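Local coordinates for protein aminopeptidase YwaD (Bacillus subtilis, PDB 6HC6) that removes N-terminal amino acids, with arginine, lysine and leucine among those it releases, from peptides as a secreted, monomeric aminopeptidase that uses two zinc ions, at residues 270-274 with 287-291; 319-323 with 371-376. The contacts are given in a common frame with arbitrary orientation. Residue numbers count along the deposited sequence, not the author numbering.

Contact 1 (270-274 with 287-291)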
ATOM      1  N   MET A 270      -8.969  12.083   1.637  1.00 18.46           N
ATOM      2  CA  MET A 270      -8.717  12.771   0.377  1.00 18.67           C
ATOM      3  C   MET A 270     -10.025  13.239  -0.261  1.00 21.12           C
ATOM      4  O   MET A 270     -10.124  14.380  -0.731  1.00 22.44           O
ATOM      5  CB  MET A 270      -7.944  11.837  -0.556  1.00 20.18           C
ATOM      6  CG  MET A 270      -7.662  12.433  -1.943  1.00 22.19           C
ATOM      7  SD  MET A 270      -8.985  12.057  -3.109  1.00 24.65           S
ATOM      8  CE  MET A 270      -8.708  10.302  -3.414  1.00 20.07           C
ATOM      9  N   LEU A 271     -11.046  12.380  -0.281  1.00 22.43           N
ATOM     10  CA  LEU A 271     -12.298  12.758  -0.938  1.00 19.28           C
ATOM     11  C   LEU A 271     -13.024  13.846  -0.163  1.00 22.60           C
ATOM     12  O   LEU A 271     -13.601  14.764  -0.757  1.00 22.98           O
ATOM     13  CB  LEU A 271     -13.192  11.528  -1.111  1.00 18.69           C
ATOM     14  CG  LEU A 271     -12.702  10.585  -2.193  1.00 20.51           C
ATOM     15  CD1 LEU A 271     -13.467   9.263  -2.136  1.00 18.99           C
ATOM     16  CD2 LEU A 271     -12.867  11.246  -3.576  1.00 24.03           C
ATOM     17  N   GLU A 272     -13.011  13.766   1.169  1.00 22.35           N
ATOM     18  CA  GLU A 272     -13.660  14.815   1.945  1.00 22.87           C
ATOM     19  C   GLU A 272     -12.898  16.127   1.840  1.00 26.10           C
ATOM     20  O   GLU A 272     -13.511  17.204   1.823  1.00 27.17           O
ATOM     21  CB  GLU A 272     -13.803  14.384   3.406  1.00 24.58           C
ATOM     22  CG  GLU A 272     -14.319  15.472   4.330  1.00 23.32           C
ATOM     23  CD  GLU A 272     -15.766  15.881   4.055  1.00 24.86           C
ATOM     24  OE1 GLU A 272     -16.415  15.329   3.136  1.00 28.57           O
ATOM     25  OE2 GLU A 272     -16.251  16.774   4.763  1.00 28.43           O
ATOM     26  N   MET A 273     -11.569  16.072   1.740  1.00 21.75           N
ATOM     27  CA  MET A 273     -10.838  17.314   1.512  1.00 24.86           C
ATOM     28  C   MET A 273     -11.218  17.921   0.169  1.00 23.67           C
ATOM     29  O   MET A 273     -11.375  19.144   0.053  1.00 23.96           O
ATOM     30  CB  MET A 273      -9.330  17.082   1.584  1.00 27.83           C
ATOM     31  CG  MET A 273      -8.531  18.384   1.521  1.00 31.90           C
ATOM     32  SD  MET A 273      -6.793  18.079   1.143  1.00 32.84           S
ATOM     33  CE  MET A 273      -6.482  16.637   2.215  1.00 23.71           C
ATOM     34  N   ALA A 274     -11.381  17.079  -0.856  1.00 21.60           N
ATOM     35  CA  ALA A 274     -11.833  17.582  -2.152  1.00 24.30           C
ATOM     36  C   ALA A 274     -13.198  18.253  -2.040  1.00 23.65           C
ATOM     37  O   ALA A 274     -13.451  19.277  -2.686  1.00 26.34           O
ATOM     38  CB  ALA A 274     -11.876  16.441  -3.163  1.00 25.74           C
ATOM     39  N   ARG A 287      -4.887  18.241  -8.135  1.00 20.89           N
ATOM     40  CA  ARG A 287      -5.227  16.915  -8.628  1.00 25.21           C
ATOM     41  C   ARG A 287      -5.435  16.003  -7.429  1.00 25.73           C
ATOM     42  O   ARG A 287      -4.497  15.741  -6.665  1.00 21.85           O
ATOM     43  CB  ARG A 287      -4.131  16.388  -9.548  1.00 22.07           C
ATOM     44  CG  ARG A 287      -3.844  17.336 -10.691  1.00 20.93           C
ATOM     45  CD  ARG A 287      -2.937  16.702 -11.715  1.00 19.75           C
ATOM     46  NE  ARG A 287      -2.690  17.620 -12.826  1.00 24.15           N
ATOM     47  CZ  ARG A 287      -1.816  17.399 -13.801  1.00 27.10           C
ATOM     48  NH1 ARG A 287      -1.094  16.284 -13.808  1.00 25.12           N
ATOM     49  NH2 ARG A 287      -1.662  18.290 -14.770  1.00 28.65           N
ATOM     50  N   PHE A 288      -6.666  15.535  -7.254  1.00 21.31           N
ATOM     51  CA  PHE A 288      -6.964  14.541  -6.231  1.00 17.84           C
ATOM     52  C   PHE A 288      -6.880  13.170  -6.877  1.00 18.72           C
ATOM     53  O   PHE A 288      -7.554  12.906  -7.879  1.00 20.72           O
ATOM     54  CB  PHE A 288      -8.344  14.764  -5.625  1.00 19.17           C
ATOM     55  CG  PHE A 288      -8.515  16.107  -4.999  1.00 19.34           C
ATOM     56  CD1 PHE A 288      -8.956  17.186  -5.753  1.00 23.21           C
ATOM     57  CD2 PHE A 288      -8.204  16.307  -3.662  1.00 19.83           C
ATOM     58  CE1 PHE A 288      -9.116  18.441  -5.181  1.00 24.33           C
ATOM     59  CE2 PHE A 288      -8.355  17.570  -3.087  1.00 20.54           C
ATOM     60  CZ  PHE A 288      -8.817  18.630  -3.850  1.00 25.08           C
ATOM     61  N   ILE A 289      -6.034  12.303  -6.344  1.00 16.69           N
ATOM     62  CA  ILE A 289      -5.809  11.030  -7.009  1.00 15.48           C
ATOM     63  C   ILE A 289      -6.022   9.895  -6.028  1.00 17.85           C
ATOM     64  O   ILE A 289      -5.447   9.893  -4.930  1.00 19.66           O
ATOM     65  CB  ILE A 289      -4.406  10.935  -7.625  1.00 16.14           C
ATOM     66  CG1 ILE A 289      -4.107  12.208  -8.407  1.00 22.19           C
ATOM     67  CG2 ILE A 289      -4.354   9.688  -8.482  1.00 19.66           C
ATOM     68  CD1 ILE A 289      -2.829  12.144  -9.192  1.00 24.18           C
ATOM     69  N   ALA A 290      -6.822   8.922  -6.446  1.00 17.09           N
ATOM     70  CA  ALA A 290      -6.912   7.621  -5.804  1.00 15.65           C
ATOM     71  C   ALA A 290      -6.056   6.652  -6.621  1.00 16.83           C
ATOM     72  O   ALA A 290      -6.376   6.357  -7.780  1.00 20.24           O
ATOM     73  CB  ALA A 290      -8.371   7.164  -5.722  1.00 22.62           C
ATOM     74  N   PHE A 291      -4.955   6.176  -6.026  1.00 15.13           N
ATOM     75  CA  PHE A 291      -4.006   5.314  -6.716  1.00 16.48           C
ATOM     76  C   PHE A 291      -4.399   3.855  -6.557  1.00 16.85           C
ATOM     77  O   PHE A 291      -4.646   3.401  -5.443  1.00 17.48           O
ATOM     78  CB  PHE A 291      -2.594   5.499  -6.160  1.00 16.05           C
ATOM     79  CG  PHE A 291      -1.931   6.774  -6.592  1.00 16.73           C
ATOM     80  CD1 PHE A 291      -1.768   7.071  -7.939  1.00 19.06           C
ATOM     81  CD2 PHE A 291      -1.444   7.656  -5.645  1.00 16.24           C
ATOM     82  CE1 PHE A 291      -1.160   8.263  -8.327  1.00 17.10           C
ATOM     83  CE2 PHE A 291      -0.825   8.831  -6.028  1.00 17.12           C
ATOM     84  CZ  PHE A 291      -0.685   9.133  -7.371  1.00 18.84           C
TER
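Helix 270-274 lies almost antiparallel to strand 287-291, at 160° with the axes 9.1 Å apart, and every residue that touches is buried. F288 fills the gap. Its chi1 is m and its chi2 near 89°, which sets the ring broadside to the helix. The methyl of A274 sits squarely over one face in a CH-pi contact: A274 CB is 3.6 Å from the centroid of the F288 ring and 7° off its normal, and A274 CA comes to 3.6 Å from F288 CE2. The small alanine lets the ring come this close to the helix backbone. One turn earlier, M270 bends its chain through t, m, m. This brings M270 SD to 3.8 Å from F288 CB and makes an oblique Met-aromatic contact, 5.5 Å from M270 SD to the centroid of the F288 ring. The last methyl runs on along the strand, with M270 CE 3.6 Å from I289 O and 3.9 Å from A290 CB. M273, extended as t, t before its m turn, leaves sideways and adds little here. Strand alternation sends I289 to the other face of the sheet. The pair is the second half of a beta-alpha-beta crossover, in which strand 244-250 leads through helix 260-277 into strand 285-291, within the peptidase M28 fold. Strand 285-291 runs between its parallel neighbour 244-250 and the antiparallel strand 226-234, F288 also packing on V247, while M273 wedges against V422 and V426 of helix 412-430.

Contact 2 (319-323 with 371-376). With ZN (zinc ion), chain D.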
ATOM      1  N   ASN A 319       3.119  17.186  -3.280  1.00 19.85           N
ATOM      2  CA  ASN A 319       2.239  16.026  -3.157  1.00 17.08           C
ATOM      3  C   ASN A 319       1.978  15.769  -1.678  1.00 21.38           C
ATOM      4  O   ASN A 319       2.918  15.519  -0.918  1.00 20.17           O
ATOM      5  CB  ASN A 319       2.868  14.780  -3.806  1.00 16.57           C
ATOM      6  CG  ASN A 319       2.214  13.488  -3.347  1.00 19.82           C
ATOM      7  OD1 ASN A 319       2.888  12.564  -2.893  1.00 21.62           O
ATOM      8  ND2 ASN A 319       0.890  13.426  -3.454  1.00 19.31           N
ATOM      9  N   PHE A 320       0.710  15.840  -1.268  1.00 19.66           N
ATOM     10  CA  PHE A 320       0.277  15.420   0.066  1.00 18.57           C
ATOM     11  C   PHE A 320      -0.335  14.033  -0.071  1.00 18.99           C
ATOM     12  O   PHE A 320      -1.427  13.896  -0.633  1.00 20.47           O
ATOM     13  CB  PHE A 320      -0.777  16.370   0.639  1.00 18.24           C
ATOM     14  CG  PHE A 320      -0.309  17.765   0.850  1.00 18.08           C
ATOM     15  CD1 PHE A 320      -0.223  18.648  -0.214  1.00 19.57           C
ATOM     16  CD2 PHE A 320       0.014  18.212   2.133  1.00 23.68           C
ATOM     17  CE1 PHE A 320       0.197  19.961  -0.019  1.00 25.81           C
ATOM     18  CE2 PHE A 320       0.428  19.524   2.332  1.00 25.84           C
ATOM     19  CZ  PHE A 320       0.526  20.388   1.262  1.00 27.78           C
ATOM     20  N   ASN A 321       0.351  13.007   0.431  1.00 18.14           N
ATOM     21  CA  ASN A 321      -0.151  11.642   0.333  1.00 18.55           C
ATOM     22  C   ASN A 321      -0.706  11.214   1.688  1.00 16.56           C
ATOM     23  O   ASN A 321      -0.060  11.419   2.718  1.00 18.81           O
ATOM     24  CB  ASN A 321       0.948  10.676  -0.126  1.00 15.11           C
ATOM     25  CG  ASN A 321       0.418   9.262  -0.360  1.00 16.94           C
ATOM     26  OD1 ASN A 321      -0.318   9.015  -1.313  1.00 17.03           O
ATOM     27  ND2 ASN A 321       0.785   8.342   0.507  1.00 16.64           N
ATOM     28  N   LEU A 322      -1.908  10.632   1.682  1.00 18.51           N
ATOM     29  CA  LEU A 322      -2.604  10.204   2.895  1.00 20.98           C
ATOM     30  C   LEU A 322      -2.676   8.682   2.925  1.00 16.40           C
ATOM     31  O   LEU A 322      -3.315   8.080   2.061  1.00 17.39           O
ATOM     32  CB  LEU A 322      -4.013  10.794   2.926  1.00 15.71           C
ATOM     33  CG  LEU A 322      -4.013  12.294   2.610  1.00 26.77           C
ATOM     34  CD1 LEU A 322      -5.419  12.822   2.417  1.00 33.61           C
ATOM     35  CD2 LEU A 322      -3.325  13.014   3.739  1.00 32.30           C
ATOM     36  N   ASP A 323      -2.047   8.057   3.919  1.00 15.53           N
ATOM     37  CA  ASP A 323      -2.034   6.592   3.979  1.00 16.20           C
ATOM     38  C   ASP A 323      -1.999   6.188   5.447  1.00 23.43           C
ATOM     39  O   ASP A 323      -0.952   6.304   6.088  1.00 22.15           O
ATOM     40  CB  ASP A 323      -0.835   6.023   3.203  1.00 19.39           C
ATOM     41  CG  ASP A 323      -0.885   4.505   3.015  1.00 17.72           C
ATOM     42  OD1 ASP A 323      -1.742   3.837   3.596  1.00 16.72           O
ATOM     43  OD2 ASP A 323      -0.044   3.954   2.260  1.00 18.87           O
ATOM     44  N   SER A 371       5.029   4.338   0.355  1.00 17.54           N
ATOM     45  CA  SER A 371       3.689   4.748  -0.049  1.00 18.70           C
ATOM     46  C   SER A 371       3.826   5.635  -1.273  1.00 17.70           C
ATOM     47  O   SER A 371       4.924   5.839  -1.793  1.00 18.52           O
ATOM     48  CB  SER A 371       2.926   5.458   1.075  1.00 18.86           C
ATOM     49  OG  SER A 371       1.546   5.525   0.720  1.00 19.20           O
ATOM     50  N   ASP A 372       2.702   6.173  -1.729  1.00 14.88           N
ATOM     51  CA  ASP A 372       2.650   6.764  -3.055  1.00 16.23           C
ATOM     52  C   ASP A 372       3.329   8.124  -3.153  1.00 20.05           C
ATOM     53  O   ASP A 372       3.435   8.661  -4.256  1.00 19.36           O
ATOM     54  CB  ASP A 372       1.190   6.859  -3.499  1.00 14.67           C
ATOM     55  CG  ASP A 372       0.582   5.493  -3.732  1.00 18.55           C
ATOM     56  OD1 ASP A 372      -0.459   5.219  -3.118  1.00 19.60           O
ATOM     57  OD2 ASP A 372       1.142   4.696  -4.533  1.00 18.33           O
ATOM     58  N   HIS A 373       3.814   8.686  -2.048  1.00 18.32           N
ATOM     59  CA  HIS A 373       4.640   9.879  -2.165  1.00 19.97           C
ATOM     60  C   HIS A 373       5.992   9.572  -2.791  1.00 18.84           C
ATOM     61  O   HIS A 373       6.674  10.494  -3.242  1.00 19.67           O
ATOM     62  CB  HIS A 373       4.857  10.507  -0.789  1.00 18.06           C
ATOM     63  CG  HIS A 373       5.587   9.619   0.169  1.00 18.30           C
ATOM     64  ND1 HIS A 373       5.132   8.365   0.522  1.00 19.90           N
ATOM     65  CD2 HIS A 373       6.738   9.807   0.859  1.00 21.75           C
ATOM     66  CE1 HIS A 373       5.973   7.821   1.384  1.00 22.69           C
ATOM     67  NE2 HIS A 373       6.959   8.674   1.600  1.00 22.03           N
ATOM     68  N   VAL A 374       6.393   8.307  -2.832  1.00 16.96           N
ATOM     69  CA  VAL A 374       7.772   7.984  -3.192  1.00 18.66           C
ATOM     70  C   VAL A 374       8.015   8.275  -4.670  1.00 18.94           C
ATOM     71  O   VAL A 374       9.041   8.879  -4.993  1.00 22.10           O
ATOM     72  CB  VAL A 374       8.124   6.530  -2.833  1.00 17.45           C
ATOM     73  CG1 VAL A 374       9.470   6.136  -3.440  1.00 19.71           C
ATOM     74  CG2 VAL A 374       8.160   6.356  -1.315  1.00 19.48           C
ATOM     75  N   PRO A 375       7.147   7.866  -5.606  1.00 16.77           N
ATOM     76  CA  PRO A 375       7.410   8.229  -7.013  1.00 20.14           C
ATOM     77  C   PRO A 375       7.466   9.729  -7.247  1.00 20.82           C
ATOM     78  O   PRO A 375       8.224  10.188  -8.116  1.00 21.62           O
ATOM     79  CB  PRO A 375       6.236   7.578  -7.762  1.00 21.63           C
ATOM     80  CG  PRO A 375       5.879   6.418  -6.921  1.00 21.54           C
ATOM     81  CD  PRO A 375       6.055   6.888  -5.504  1.00 15.96           C
ATOM     82  N   PHE A 376       6.679  10.510  -6.507  1.00 21.15           N
ATOM     83  CA  PHE A 376       6.776  11.963  -6.625  1.00 23.21           C
ATOM     84  C   PHE A 376       8.146  12.442  -6.179  1.00 23.96           C
ATOM     85  O   PHE A 376       8.791  13.242  -6.864  1.00 26.87           O
ATOM     86  CB  PHE A 376       5.672  12.631  -5.805  1.00 20.69           C
ATOM     87  CG  PHE A 376       4.315  12.505  -6.423  1.00 20.06           C
ATOM     88  CD1 PHE A 376       3.885  13.425  -7.378  1.00 21.53           C
ATOM     89  CD2 PHE A 376       3.485  11.446  -6.087  1.00 17.25           C
ATOM     90  CE1 PHE A 376       2.639  13.309  -7.960  1.00 20.23           C
ATOM     91  CE2 PHE A 376       2.233  11.315  -6.674  1.00 20.14           C
ATOM     92  CZ  PHE A 376       1.804  12.260  -7.611  1.00 19.88           C
TER
HETATM   93 ZN    ZN D 501      -1.040   2.042   2.752  1.00 19.43          ZN
HETATM   94  O   HOH W   1      -1.249   6.376  -0.855  1.00 19.21           O
HETATM   95  O   HOH W   2       0.461   1.805   4.049  1.00 22.27           O
HETATM   96  O   HOH W   3      -0.068   0.381   1.998  1.00 18.72           O
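D323 grips a zinc ion with both carboxylate oxygens, D323 OD1 at 2.1 Å and D323 OD2 at 2.2 Å; waters 2 and 3, H250 and D262 complete the shell, and D262 also reaches the second zinc of this two-metal aminopeptidase site. Behind the metal, S371 OG donates to D323 OD2 at 2.7 Å, a second-shell hydrogen bond that ties the loop before helix 373-378 to the ligand. N321 ND2 gives S371 OG a weak bond of 2.9 Å, while water 1 links N321 OD1 (2.8 Å) to D372 OD1 (2.7 Å). N321 is held further by T248 and N385, and D372 by S301. Further from the metal, N319 turns its amide nitrogen to T248 but buries N319 OD1 without a polar partner, 3.3 Å from H373 CA and 3.4 Å from F376 CD2. N319 CB lies over the F376 ring, 4.0 Å from its centroid, as a CH-pi contact. The backbone bond from V374 N to S371 O, 3.1 Å, closes the turn that leads into the helix. Strand 316-322, paired with 244-250 and 382-389, thus brings its C-terminal end to the metals; L322 faces helix 260-277 on its other side, and P375 and F376 rest on helix 299-306.

How the contacts relate
Both contacts are buried in the M28 catalytic domain, their centres 12 Å apart, and they use opposite faces of one mixed sheet, with strand 244-250 between their two strands. Contact 1 is apolar in its side chains, chiefly methionine, alanine and phenylalanine, with the M270 methyl also against the strand backbone. Contact 2, closer to the centre of the molecule, is mainly polar, near a strand end that is followed directly by the zinc ligand D323. They touch on both faces: on the side of helix 260-277, L322 CD1 packs on the backbone M270 N (3.7 Å) and on M273 CE (4.0 Å); on the other, F291 CZ meets F376 CE2 (3.7 Å).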